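PDB 1IKP: exotoxin A from Pseudomonas aeruginosa, which transfers ADP-ribose from NAD to its target, a reaction that in this toxin family inactivates elongation factor 2 and stops host protein synthesis. Local coordinates for residues 189-194 with 268-273; 195-200 with 204-209. The protein carries 2 engineered substitutions. All coordinates share one frame; numbering follows the deposited sequence.

Contact 1. Residues 189-194 with 268-273; sequences EWASGK and PLETFT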
ATOM      1  N   GLU A 189      -9.743   1.582  -5.319  1.00 17.09           N
ATOM      2  CA  GLU A 189      -9.942   2.440  -4.163  1.00 17.67           C
ATOM      3  C   GLU A 189     -10.221   1.636  -2.889  1.00 15.60           C
ATOM      4  O   GLU A 189      -9.782   2.011  -1.806  1.00 16.43           O
ATOM      5  CB  GLU A 189     -11.102   3.416  -4.428  1.00 17.93           C
ATOM      6  CG  GLU A 189     -10.870   4.391  -5.600  1.00 20.08           C
ATOM      7  CD  GLU A 189     -11.311   3.844  -6.958  1.00 22.00           C
ATOM      8  OE1 GLU A 189     -11.653   2.645  -7.077  1.00 19.53           O
ATOM      9  OE2 GLU A 189     -11.315   4.635  -7.931  1.00 21.53           O
ATOM     10  N   TRP A 190     -10.943   0.534  -3.050  1.00 15.25           N
ATOM     11  CA  TRP A 190     -11.322  -0.349  -1.945  1.00 14.94           C
ATOM     12  C   TRP A 190     -10.114  -0.795  -1.119  1.00 16.20           C
ATOM     13  O   TRP A 190     -10.183  -0.891   0.098  1.00 17.59           O
ATOM     14  CB  TRP A 190     -12.070  -1.562  -2.518  1.00 14.16           C
ATOM     15  CG  TRP A 190     -12.445  -2.624  -1.529  1.00 14.24           C
ATOM     16  CD1 TRP A 190     -11.759  -3.786  -1.247  1.00 12.56           C
ATOM     17  CD2 TRP A 190     -13.610  -2.642  -0.694  1.00 11.79           C
ATOM     18  NE1 TRP A 190     -12.428  -4.510  -0.298  1.00 13.11           N
ATOM     19  CE2 TRP A 190     -13.567  -3.835   0.062  1.00 11.29           C
ATOM     20  CE3 TRP A 190     -14.693  -1.759  -0.507  1.00 11.47           C
ATOM     21  CZ2 TRP A 190     -14.554  -4.165   0.987  1.00 12.30           C
ATOM     22  CZ3 TRP A 190     -15.678  -2.093   0.415  1.00 12.34           C
ATOM     23  CH2 TRP A 190     -15.598  -3.289   1.154  1.00 13.85           C
ATOM     24  N   ALA A 191      -8.991  -1.019  -1.782  1.00 16.68           N
ATOM     25  CA  ALA A 191      -7.798  -1.493  -1.096  1.00 16.01           C
ATOM     26  C   ALA A 191      -6.856  -0.379  -0.621  1.00 18.78           C
ATOM     27  O   ALA A 191      -5.866  -0.638   0.070  1.00 20.93           O
ATOM     28  CB  ALA A 191      -7.051  -2.469  -2.012  1.00 17.53           C
ATOM     29  N   SER A 192      -7.167   0.866  -0.960  1.00 15.97           N
ATOM     30  CA  SER A 192      -6.295   1.971  -0.580  1.00 16.01           C
ATOM     31  C   SER A 192      -6.989   2.980   0.300  1.00 14.51           C
ATOM     32  O   SER A 192      -8.119   2.774   0.724  1.00 14.13           O
ATOM     33  CB  SER A 192      -5.785   2.709  -1.825  1.00 16.59           C
ATOM     34  OG  SER A 192      -6.853   3.443  -2.415  1.00 18.13           O
ATOM     35  N   GLY A 193      -6.302   4.080   0.577  1.00 15.48           N
ATOM     36  CA  GLY A 193      -6.892   5.109   1.410  1.00 14.27           C
ATOM     37  C   GLY A 193      -8.089   5.746   0.724  1.00 14.86           C
ATOM     38  O   GLY A 193      -8.941   6.347   1.390  1.00 14.12           O
ATOM     39  N   LYS A 194      -8.175   5.610  -0.602  1.00 13.62           N
ATOM     40  CA  LYS A 194      -9.289   6.231  -1.308  1.00 13.98           C
ATOM     41  C   LYS A 194     -10.616   5.564  -1.070  1.00 14.89           C
ATOM     42  O   LYS A 194     -11.634   6.014  -1.582  1.00 14.05           O
ATOM     43  CB  LYS A 194      -8.993   6.338  -2.815  1.00 14.62           C
ATOM     44  CG  LYS A 194      -7.867   7.331  -3.116  1.00 16.60           C
ATOM     45  CD  LYS A 194      -7.806   7.670  -4.602  1.00 17.60           C
ATOM     46  CE  LYS A 194      -6.673   8.648  -4.883  1.00 18.73           C
ATOM     47  NZ  LYS A 194      -6.679   8.972  -6.344  1.00 20.94           N
ATOM     48  N   PRO A 268      -3.156  -6.227  -5.636  1.00 15.50           N
ATOM     49  CA  PRO A 268      -3.615  -5.887  -4.282  1.00 16.85           C
ATOM     50  C   PRO A 268      -3.128  -6.874  -3.226  1.00 14.67           C
ATOM     51  O   PRO A 268      -3.149  -8.089  -3.442  1.00 15.31           O
ATOM     52  CB  PRO A 268      -5.140  -5.907  -4.411  1.00 18.75           C
ATOM     53  CG  PRO A 268      -5.369  -5.636  -5.846  1.00 21.56           C
ATOM     54  CD  PRO A 268      -4.295  -6.417  -6.544  1.00 20.19           C
ATOM     55  N   LEU A 269      -2.700  -6.346  -2.088  1.00 14.64           N
ATOM     56  CA  LEU A 269      -2.232  -7.170  -1.004  1.00 15.45           C
ATOM     57  C   LEU A 269      -3.302  -8.180  -0.588  1.00 15.49           C
ATOM     58  O   LEU A 269      -3.014  -9.367  -0.400  1.00 14.36           O
ATOM     59  CB  LEU A 269      -1.850  -6.296   0.185  1.00 16.55           C
ATOM     60  CG  LEU A 269      -1.283  -7.022   1.407  1.00 19.22           C
ATOM     61  CD1 LEU A 269       0.124  -7.498   1.092  1.00 20.64           C
ATOM     62  CD2 LEU A 269      -1.252  -6.092   2.601  1.00 19.22           C
ATOM     63  N   GLU A 270      -4.550  -7.725  -0.482  1.00 16.74           N
ATOM     64  CA  GLU A 270      -5.637  -8.597  -0.046  1.00 15.64           C
ATOM     65  C   GLU A 270      -5.998  -9.733  -1.024  1.00 17.26           C
ATOM     66  O   GLU A 270      -6.797 -10.613  -0.699  1.00 16.51           O
ATOM     67  CB  GLU A 270      -6.866  -7.749   0.331  1.00 17.54           C
ATOM     68  CG  GLU A 270      -7.425  -6.910  -0.798  1.00 16.81           C
ATOM     69  CD  GLU A 270      -8.453  -5.868  -0.314  1.00 11.90           C
ATOM     70  OE1 GLU A 270      -9.601  -5.945  -0.756  1.00 15.82           O
ATOM     71  OE2 GLU A 270      -8.088  -4.982   0.484  1.00 17.17           O
ATOM     72  N   THR A 271      -5.406  -9.734  -2.211  1.00 16.99           N
ATOM     73  CA  THR A 271      -5.648 -10.807  -3.158  1.00 19.58           C
ATOM     74  C   THR A 271      -5.005 -12.069  -2.575  1.00 17.56           C
ATOM     75  O   THR A 271      -5.482 -13.191  -2.780  1.00 17.44           O
ATOM     76  CB  THR A 271      -5.008 -10.472  -4.511  1.00 23.65           C
ATOM     77  OG1 THR A 271      -5.806  -9.471  -5.158  1.00 26.78           O
ATOM     78  CG2 THR A 271      -4.903 -11.713  -5.390  1.00 27.19           C
ATOM     79  N   PHE A 272      -3.946 -11.872  -1.805  1.00 16.11           N
ATOM     80  CA  PHE A 272      -3.227 -12.999  -1.209  1.00 16.47           C
ATOM     81  C   PHE A 272      -3.811 -13.563   0.079  1.00 16.86           C
ATOM     82  O   PHE A 272      -3.330 -14.578   0.592  1.00 17.74           O
ATOM     83  CB  PHE A 272      -1.769 -12.607  -1.020  1.00 16.28           C
ATOM     84  CG  PHE A 272      -1.088 -12.278  -2.316  1.00 16.59           C
ATOM     85  CD1 PHE A 272      -0.701 -13.296  -3.188  1.00 18.68           C
ATOM     86  CD2 PHE A 272      -0.911 -10.958  -2.711  1.00 16.69           C
ATOM     87  CE1 PHE A 272      -0.155 -13.005  -4.445  1.00 20.45           C
ATOM     88  CE2 PHE A 272      -0.364 -10.647  -3.970  1.00 18.52           C
ATOM     89  CZ  PHE A 272       0.014 -11.682  -4.839  1.00 18.75           C
ATOM     90  N   THR A 273      -4.842 -12.907   0.606  1.00 14.48           N
ATOM     91  CA  THR A 273      -5.513 -13.372   1.815  1.00 15.40           C
ATOM     92  C   THR A 273      -6.889 -13.916   1.449  1.00 14.30           C
ATOM     93  O   THR A 273      -7.679 -14.279   2.337  1.00 14.79           O
ATOM     94  CB  THR A 273      -5.667 -12.236   2.868  1.00 16.65           C
ATOM     95  OG1 THR A 273      -6.124 -11.042   2.231  1.00 16.79           O
ATOM     96  CG2 THR A 273      -4.350 -11.977   3.575  1.00 18.06           C
TER
HETATM   97  O   HOH W   1      -6.019  -3.290   1.620  1.00 26.83           O
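At the seam between the receptor-binding and translocation parts of exotoxin A, the end of helix 188-191 meets the 3-10 turn 269-271 through Trp190, Ala191 and Glu270. The contact is small, 135 Å² summed over both sides, and Glu270 has the largest share of it. Its CG lies between the backbone N and the carbonyl carbon (chi1 61°), and the extended chain beyond carries the acid group across to the helix. There the carboxylate and indole planes stand 82° apart. Glu270 OE1 comes in at the pyrrole edge of the indole, in the ring plane, 3.1 Å from Trp190 CD1 and 3.2 Å from Trp190 NE1. The polar ends have a common neighbour in Asn112, whose OD1 takes the indole N-H while its ND2 donates to OE1. The other oxygen, Glu270 OE2, rests 3.7 Å from Ala191 CB and forms a salt bridge with Lys114, so both oxygens are tied to strand 112-120, through Asn112 and Lys114, and the carboxylate is held against rotation. Beyond Ala191 the chain leaves the helix through an ST turn, in which Lys194 N donates to Ser192 OG. One water bridges the segments, donating to the backbone Ala191 O at 3.1 Å and to the side-chain Glu270 OE2 at 2.9 Å.

Contact 2. Residues 195-200 with 204-209; sequences VLCLLD and GVYNYL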
ATOM      1  N   VAL A 195     -10.626   4.474  -0.305  1.00 15.30           N
ATOM      2  CA  VAL A 195     -11.909   3.829  -0.020  1.00 14.48           C
ATOM      3  C   VAL A 195     -12.800   4.853   0.707  1.00 14.42           C
ATOM      4  O   VAL A 195     -14.040   4.824   0.584  1.00 14.70           O
ATOM      5  CB  VAL A 195     -11.715   2.529   0.836  1.00 13.76           C
ATOM      6  CG1 VAL A 195     -11.089   2.842   2.206  1.00 14.96           C
ATOM      7  CG2 VAL A 195     -13.044   1.827   1.017  1.00 17.37           C
ATOM      8  N   LEU A 196     -12.169   5.775   1.429  1.00 14.08           N
ATOM      9  CA  LEU A 196     -12.918   6.806   2.160  1.00 13.75           C
ATOM     10  C   LEU A 196     -13.618   7.748   1.194  1.00 15.51           C
ATOM     11  O   LEU A 196     -14.638   8.346   1.522  1.00 16.09           O
ATOM     12  CB  LEU A 196     -11.992   7.578   3.102  1.00 15.81           C
ATOM     13  CG  LEU A 196     -11.305   6.705   4.172  1.00 17.56           C
ATOM     14  CD1 LEU A 196     -10.571   7.585   5.152  1.00 21.71           C
ATOM     15  CD2 LEU A 196     -12.347   5.849   4.909  1.00 20.02           C
ATOM     16  N   CYS A 197     -13.070   7.870  -0.005  1.00 15.57           N
ATOM     17  CA  CYS A 197     -13.635   8.727  -1.041  1.00 16.61           C
ATOM     18  C   CYS A 197     -14.943   8.157  -1.574  1.00 17.18           C
ATOM     19  O   CYS A 197     -15.715   8.864  -2.222  1.00 19.23           O
ATOM     20  CB  CYS A 197     -12.627   8.873  -2.188  1.00 15.91           C
ATOM     21  SG  CYS A 197     -11.071   9.697  -1.738  1.00 18.76           S
ATOM     22  N   LEU A 198     -15.207   6.880  -1.317  1.00 15.16           N
ATOM     23  CA  LEU A 198     -16.450   6.267  -1.782  1.00 16.41           C
ATOM     24  C   LEU A 198     -17.598   6.470  -0.785  1.00 16.23           C
ATOM     25  O   LEU A 198     -18.769   6.226  -1.110  1.00 19.32           O
ATOM     26  CB  LEU A 198     -16.270   4.765  -1.969  1.00 17.26           C
ATOM     27  CG  LEU A 198     -15.079   4.273  -2.776  1.00 18.55           C
ATOM     28  CD1 LEU A 198     -15.155   2.775  -2.902  1.00 19.14           C
ATOM     29  CD2 LEU A 198     -15.072   4.923  -4.136  1.00 20.37           C
ATOM     30  N   LEU A 199     -17.260   6.941   0.405  1.00 15.76           N
ATOM     31  CA  LEU A 199     -18.237   7.068   1.482  1.00 16.33           C
ATOM     32  C   LEU A 199     -18.683   8.502   1.724  1.00 18.78           C
ATOM     33  O   LEU A 199     -17.939   9.312   2.261  1.00 18.47           O
ATOM     34  CB  LEU A 199     -17.633   6.467   2.761  1.00 15.51           C
ATOM     35  CG  LEU A 199     -16.971   5.077   2.577  1.00 13.51           C
ATOM     36  CD1 LEU A 199     -16.298   4.666   3.876  1.00 16.22           C
ATOM     37  CD2 LEU A 199     -18.014   4.064   2.144  1.00 16.96           C
ATOM     38  N   ASP A 200     -19.916   8.794   1.334  1.00 25.84           N
ATOM     39  CA  ASP A 200     -20.457  10.135   1.494  1.00 32.55           C
ATOM     40  C   ASP A 200     -20.435  10.583   2.948  1.00 30.18           C
ATOM     41  O   ASP A 200     -20.228  11.759   3.242  1.00 26.43           O
ATOM     42  CB  ASP A 200     -21.885  10.186   0.949  1.00 51.02           C
ATOM     43  CG  ASP A 200     -21.944   9.928  -0.546  1.00 62.51           C
ATOM     44  OD1 ASP A 200     -21.481   8.853  -0.988  1.00 68.09           O
ATOM     45  OD2 ASP A 200     -22.448  10.803  -1.279  1.00 67.97           O
ATOM     46  N   GLY A 204     -14.575  14.742   2.615  1.00 23.45           N
ATOM     47  CA  GLY A 204     -13.589  15.681   3.125  1.00 23.36           C
ATOM     48  C   GLY A 204     -12.471  15.095   3.969  1.00 21.74           C
ATOM     49  O   GLY A 204     -11.427  15.727   4.162  1.00 23.36           O
ATOM     50  N   VAL A 205     -12.666  13.881   4.467  1.00 20.15           N
ATOM     51  CA  VAL A 205     -11.643  13.274   5.302  1.00 19.89           C
ATOM     52  C   VAL A 205     -10.374  12.935   4.518  1.00 17.79           C
ATOM     53  O   VAL A 205      -9.260  13.219   4.970  1.00 19.01           O
ATOM     54  CB  VAL A 205     -12.171  11.987   5.996  1.00 19.13           C
ATOM     55  CG1 VAL A 205     -11.040  11.320   6.793  1.00 20.51           C
ATOM     56  CG2 VAL A 205     -13.323  12.345   6.938  1.00 21.60           C
ATOM     57  N   TYR A 206     -10.543  12.318   3.358  1.00 16.54           N
ATOM     58  CA  TYR A 206      -9.385  11.948   2.559  1.00 18.57           C
ATOM     59  C   TYR A 206      -8.589  13.197   2.188  1.00 17.96           C
ATOM     60  O   TYR A 206      -7.381  13.246   2.374  1.00 16.96           O
ATOM     61  CB  TYR A 206      -9.824  11.202   1.304  1.00 16.85           C
ATOM     62  CG  TYR A 206      -8.666  10.737   0.460  1.00 15.92           C
ATOM     63  CD1 TYR A 206      -8.045   9.512   0.705  1.00 15.97           C
ATOM     64  CD2 TYR A 206      -8.156  11.543  -0.554  1.00 16.79           C
ATOM     65  CE1 TYR A 206      -6.947   9.109  -0.036  1.00 17.14           C
ATOM     66  CE2 TYR A 206      -7.062  11.153  -1.297  1.00 17.35           C
ATOM     67  CZ  TYR A 206      -6.459   9.936  -1.034  1.00 17.43           C
ATOM     68  OH  TYR A 206      -5.361   9.557  -1.761  1.00 19.43           O
ATOM     69  N   ASN A 207      -9.267  14.221   1.682  0.50 19.13           N
ATOM     70  CA  ASN A 207      -8.555  15.438   1.307  0.50 18.97           C
ATOM     71  C   ASN A 207      -7.727  15.998   2.457  0.50 20.22           C
ATOM     72  O   ASN A 207      -6.568  16.373   2.277  0.50 19.59           O
ATOM     73  CB  ASN A 207      -9.525  16.514   0.825  0.50 22.04           C
ATOM     74  CG  ASN A 207      -8.811  17.796   0.448  0.50 24.81           C
ATOM     75  OD1 ASN A 207      -7.964  17.810  -0.452  0.50 26.31           O
ATOM     76  ND2 ASN A 207      -9.131  18.879   1.145  0.50 26.32           N
ATOM     77  N   TYR A 208      -8.320  16.063   3.644  1.00 18.75           N
ATOM     78  CA  TYR A 208      -7.603  16.589   4.791  1.00 18.54           C
ATOM     79  C   TYR A 208      -6.403  15.740   5.222  1.00 18.40           C
ATOM     80  O   TYR A 208      -5.302  16.266   5.409  1.00 19.16           O
ATOM     81  CB  TYR A 208      -8.554  16.777   5.981  1.00 19.91           C
ATOM     82  CG  TYR A 208      -7.868  17.284   7.229  1.00 21.84           C
ATOM     83  CD1 TYR A 208      -7.244  18.540   7.253  1.00 25.15           C
ATOM     84  CD2 TYR A 208      -7.843  16.520   8.392  1.00 22.55           C
ATOM     85  CE1 TYR A 208      -6.616  19.012   8.417  1.00 26.77           C
ATOM     86  CE2 TYR A 208      -7.220  16.979   9.552  1.00 27.26           C
ATOM     87  CZ  TYR A 208      -6.613  18.222   9.560  1.00 28.54           C
ATOM     88  OH  TYR A 208      -6.023  18.669  10.726  1.00 31.68           O
ATOM     89  N   LEU A 209      -6.617  14.432   5.375  1.00 18.21           N
ATOM     90  CA  LEU A 209      -5.551  13.530   5.816  1.00 17.10           C
ATOM     91  C   LEU A 209      -4.473  13.176   4.794  1.00 16.15           C
ATOM     92  O   LEU A 209      -3.322  12.998   5.176  1.00 17.46           O
ATOM     93  CB  LEU A 209      -6.163  12.228   6.350  1.00 17.55           C
ATOM     94  CG  LEU A 209      -7.154  12.412   7.499  1.00 17.77           C
ATOM     95  CD1 LEU A 209      -7.733  11.068   7.897  1.00 21.72           C
ATOM     96  CD2 LEU A 209      -6.446  13.049   8.675  1.00 22.29           C
TER
HETATM   97  O   HOH W   2     -13.097  11.140   2.404  1.00 21.67           O
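Residues 195-198 follow helical backbone angles without regular helical bonding and lie beside the first turn of helix 205-210, the two backbones coming closest at Leu196 and Tyr206, whose CA atoms are 6.3 Å apart. Gly204 occupies the N-cap position with a positive phi of 94°, and its carbonyl O receives Tyr208 N as the helix begins. Two side-chain pairs then hold the loop 195-200 against the start of helix 205-210, within the binding region. In the first, Cys197 SG sits over one face of the Tyr206 ring, 3.9 Å from the centroid and 29° off the ring normal. This sulfur-aromatic contact is displaced toward the root of the ring: SG is 3.4 Å from Tyr206 CG. The tyrosine ring reaches that place because CG is anti to the backbone N (chi1 -177°), which turns the ring outward from the helix, toward Lys194. The sulfur is no thiol, since Cys197 is joined to Cys214 in a disulfide, so one ring face covers a cross-link. In the second pair, methyl meets methyl: Leu196 CD1 lies 4.1 Å from Val205 CG1, the two side chains crossing at a slant. Ile132 touches Leu196 and Met129 touches Val205, so strand 126-136 backs this apolar pair. Between the pairs, a water accepts from Tyr206 N at 3.0 Å and gives a weak bond to Leu196 O. No direct hydrogen bond spans the two segments. Cohesion therefore comes from dispersion between buried apolar groups and from sulfur against the aromatic face, with the water serving an amide of the first helical turn and the disulfide fixing where the sulfur can lie.

In the fold
From the N terminus, the strands of the binding region come first, and helix 188-191 follows. Residues 195-200 follow it after the turn 192-194, and three residues separate them from 204-209, which opens helix 205-210, so contact 2 closes a very short loop. Contact 1 closes a much longer one, running on through strands 224-228 and 245-248 and helix 255-265 to 268-273, and contact 2 is nested inside it. The centres lie about 16 Å apart, yet the two contacts touch: Gly193 O packs on Tyr206 CD1 at 3.4 Å. Contact 2 thus stays within the binding region against strand 126-136, whereas contact 1 joins that region to the start of the translocation part.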